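Local atomic coordinates of NADH:ubiquinone oxidoreductase, Na translocating, F subunit (PDB entry 2R6H), a protein that binds flavin-adenine dinucleotide and probably works as an oxidoreductase subunit with a flavin-binding and a nucleotide-binding domain, as in the ferredoxin reductase family. Residues 92-96 / 176-181. Numbering follows the deposited sequence.
Sequences ANYPA and LHLFRT
The carbonyl O of His177, a residue whose ring packs against Pro95 and whose backbone N lies by Tyr94 CB, is gripped by two groups of Thr181. The hydroxyl OG1 of Thr181 donates to His177 O at 3.1 Å, in the carbonyl plane and on a lone pair. The backbone N of Thr181 adds a weak bond to the same oxygen. The hydroxyl bond helps to hold the Thr181 side chain with OG1 between backbone N and carbonyl carbon (chi1 68°). Methyl CG2 is thereby turned to the loop, where it meets Ala96 CB.

Tyr94 buries more surface here than any other residue; no hydrogen bond crosses the contact. Its CB lies 3.8 Å from Leu176 CB, and the two side chains cross at about a right angle. The outer ring carbon Tyr94 CE1 reaches Arg180 CB. The guanidinium of Arg180 is tilted 57° to the ring and gives at most a weak, long cation-pi attraction. Ala96 CB lies over one face of the Tyr94 ring, offset toward its rim. Pro95 CD packs 3.6 Å from His177 ND1.

The contact joins a loop of the FAD-binding beta-barrel to helix 168-181 of the domain assigned to the NAD-binding family, an interdomain packing consistent with the two-domain ferredoxin reductase fold.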
ATOM      1  N   ALA A  92       5.906   6.006   0.061  1.00 31.79           N
ATOM      2  CA  ALA A  92       6.253   4.664   0.476  1.00 31.65           C
ATOM      3  C   ALA A  92       7.738   4.531   0.814  1.00 33.19           C
ATOM      4  O   ALA A  92       8.185   3.494   1.325  1.00 33.31           O
ATOM      5  CB  ALA A  92       5.862   3.680  -0.605  1.00 31.37           C
ATOM      6  N   ASN A  93       8.499   5.579   0.527  1.00 62.48           N
ATOM      7  CA  ASN A  93       9.875   5.615   0.974  1.00 63.77           C
ATOM      8  C   ASN A  93       9.957   6.535   2.168  1.00 63.29           C
ATOM      9  O   ASN A  93       9.056   7.329   2.413  1.00 62.51           O
ATOM     10  CB  ASN A  93      10.823   6.068  -0.140  1.00 65.91           C
ATOM     11  CG  ASN A  93      12.227   5.455  -0.014  1.00 70.24           C
ATOM     12  OD1 ASN A  93      12.504   4.663   0.895  1.00 70.81           O
ATOM     13  ND2 ASN A  93      13.117   5.827  -0.939  1.00 72.75           N
ATOM     14  N   TYR A  94      11.036   6.406   2.926  1.00 53.33           N
ATOM     15  CA  TYR A  94      11.218   7.211   4.117  1.00 52.25           C
ATOM     16  C   TYR A  94      11.726   8.596   3.762  1.00 52.27           C
ATOM     17  O   TYR A  94      12.285   8.811   2.683  1.00 52.95           O
ATOM     18  CB  TYR A  94      12.115   6.489   5.129  1.00 53.53           C
ATOM     19  CG  TYR A  94      13.574   6.364   4.765  1.00 56.50           C
ATOM     20  CD1 TYR A  94      14.530   6.147   5.752  1.00 59.28           C
ATOM     21  CD2 TYR A  94      14.007   6.469   3.450  1.00 57.39           C
ATOM     22  CE1 TYR A  94      15.869   6.028   5.448  1.00 60.76           C
ATOM     23  CE2 TYR A  94      15.357   6.361   3.134  1.00 57.90           C
ATOM     24  CZ  TYR A  94      16.286   6.140   4.140  1.00 60.50           C
ATOM     25  OH  TYR A  94      17.638   6.033   3.850  1.00 64.68           O
ATOM     26  N   PRO A  95      11.500   9.551   4.663  1.00 36.27           N
ATOM     27  CA  PRO A  95      11.724  10.975   4.398  1.00 36.51           C
ATOM     28  C   PRO A  95      13.174  11.310   4.112  1.00 38.21           C
ATOM     29  O   PRO A  95      13.461  12.422   3.661  1.00 39.05           O
ATOM     30  CB  PRO A  95      11.275  11.640   5.696  1.00 36.22           C
ATOM     31  CG  PRO A  95      10.330  10.677   6.286  1.00 35.15           C
ATOM     32  CD  PRO A  95      10.887   9.335   5.979  1.00 35.60           C
ATOM     33  N   ALA A  96      14.068  10.361   4.371  1.00 57.60           N
ATOM     34  CA  ALA A  96      15.494  10.583   4.149  1.00 60.00           C
ATOM     35  C   ALA A  96      15.838  10.667   2.658  1.00 60.77           C
ATOM     36  O   ALA A  96      16.913  11.149   2.293  1.00 62.68           O
ATOM     37  CB  ALA A  96      16.324   9.514   4.842  1.00 60.48           C
ATOM     38  N   LEU A 176      10.406   2.108   7.705  1.00 27.68           N
ATOM     39  CA  LEU A 176      11.731   2.482   7.227  1.00 28.48           C
ATOM     40  C   LEU A 176      12.267   3.666   8.023  1.00 28.67           C
ATOM     41  O   LEU A 176      13.442   3.725   8.356  1.00 30.26           O
ATOM     42  CB  LEU A 176      11.701   2.794   5.730  1.00 27.76           C
ATOM     43  CG  LEU A 176      11.656   1.504   4.919  1.00 28.32           C
ATOM     44  CD1 LEU A 176      11.479   1.780   3.451  1.00 30.36           C
ATOM     45  CD2 LEU A 176      12.921   0.728   5.154  1.00 31.84           C
ATOM     46  N   HIS A 177      11.403   4.612   8.348  1.00 34.83           N
ATOM     47  CA  HIS A 177      11.882   5.763   9.074  1.00 35.99           C
ATOM     48  C   HIS A 177      12.307   5.332  10.464  1.00 36.52           C
ATOM     49  O   HIS A 177      13.383   5.692  10.938  1.00 37.30           O
ATOM     50  CB  HIS A 177      10.805   6.826   9.167  1.00 36.36           C
ATOM     51  CG  HIS A 177      11.200   8.000   9.992  1.00 37.89           C
ATOM     52  ND1 HIS A 177      11.897   9.077   9.468  1.00 36.15           N
ATOM     53  CD2 HIS A 177      11.024   8.278  11.305  1.00 38.61           C
ATOM     54  CE1 HIS A 177      12.122   9.952  10.424  1.00 39.63           C
ATOM     55  NE2 HIS A 177      11.600   9.492  11.553  1.00 38.62           N
ATOM     56  N   LEU A 178      11.446   4.547  11.106  1.00 28.60           N
ATOM     57  CA  LEU A 178      11.706   4.047  12.445  1.00 30.18           C
ATOM     58  C   LEU A 178      13.031   3.312  12.593  1.00 32.23           C
ATOM     59  O   LEU A 178      13.664   3.395  13.636  1.00 33.68           O
ATOM     60  CB  LEU A 178      10.580   3.128  12.887  1.00 28.46           C
ATOM     61  CG  LEU A 178       9.271   3.808  13.280  1.00 27.25           C
ATOM     62  CD1 LEU A 178       8.163   2.758  13.364  1.00 28.75           C
ATOM     63  CD2 LEU A 178       9.430   4.541  14.588  1.00 26.54           C
ATOM     64  N   PHE A 179      13.453   2.599  11.556  1.00 30.62           N
ATOM     65  CA  PHE A 179      14.613   1.711  11.673  1.00 33.63           C
ATOM     66  C   PHE A 179      15.838   2.118  10.855  1.00 35.84           C
ATOM     67  O   PHE A 179      16.970   1.889  11.283  1.00 38.66           O
ATOM     68  CB  PHE A 179      14.225   0.247  11.396  1.00 33.36           C
ATOM     69  CG  PHE A 179      13.415  -0.368  12.490  1.00 31.45           C
ATOM     70  CD1 PHE A 179      13.989  -0.650  13.717  1.00 34.86           C
ATOM     71  CD2 PHE A 179      12.079  -0.649  12.306  1.00 30.99           C
ATOM     72  CE1 PHE A 179      13.244  -1.208  14.746  1.00 35.61           C
ATOM     73  CE2 PHE A 179      11.330  -1.217  13.323  1.00 32.71           C
ATOM     74  CZ  PHE A 179      11.912  -1.496  14.548  1.00 33.38           C
ATOM     75  N   ARG A 180      15.633   2.707   9.684  1.00 49.31           N
ATOM     76  CA  ARG A 180      16.777   3.139   8.881  1.00 52.11           C
ATOM     77  C   ARG A 180      17.348   4.487   9.338  1.00 52.72           C
ATOM     78  O   ARG A 180      18.567   4.675   9.342  1.00 55.39           O
ATOM     79  CB  ARG A 180      16.457   3.158   7.382  1.00 51.98           C
ATOM     80  CG  ARG A 180      16.493   1.790   6.697  1.00 55.64           C
ATOM     81  CD  ARG A 180      17.170   1.933   5.334  1.00 67.37           C
ATOM     82  NE  ARG A 180      16.499   1.197   4.259  1.00 74.17           N
ATOM     83  CZ  ARG A 180      16.642   1.471   2.957  1.00 77.51           C
ATOM     84  NH1 ARG A 180      17.430   2.473   2.564  1.00 79.26           N
ATOM     85  NH2 ARG A 180      15.991   0.749   2.045  1.00 76.87           N
ATOM     86  N   THR A 181      16.486   5.418   9.736  1.00 37.35           N
ATOM     87  CA  THR A 181      16.988   6.707  10.210  1.00 38.10           C
ATOM     88  C   THR A 181      16.960   6.884  11.727  1.00 38.54           C
ATOM     89  O   THR A 181      17.970   7.268  12.315  1.00 41.37           O
ATOM     90  CB  THR A 181      16.391   7.944   9.473  1.00 36.54           C
ATOM     91  OG1 THR A 181      15.010   8.086   9.788  1.00 35.51           O
ATOM     92  CG2 THR A 181      16.544   7.796   7.993  1.00 35.98           C
TER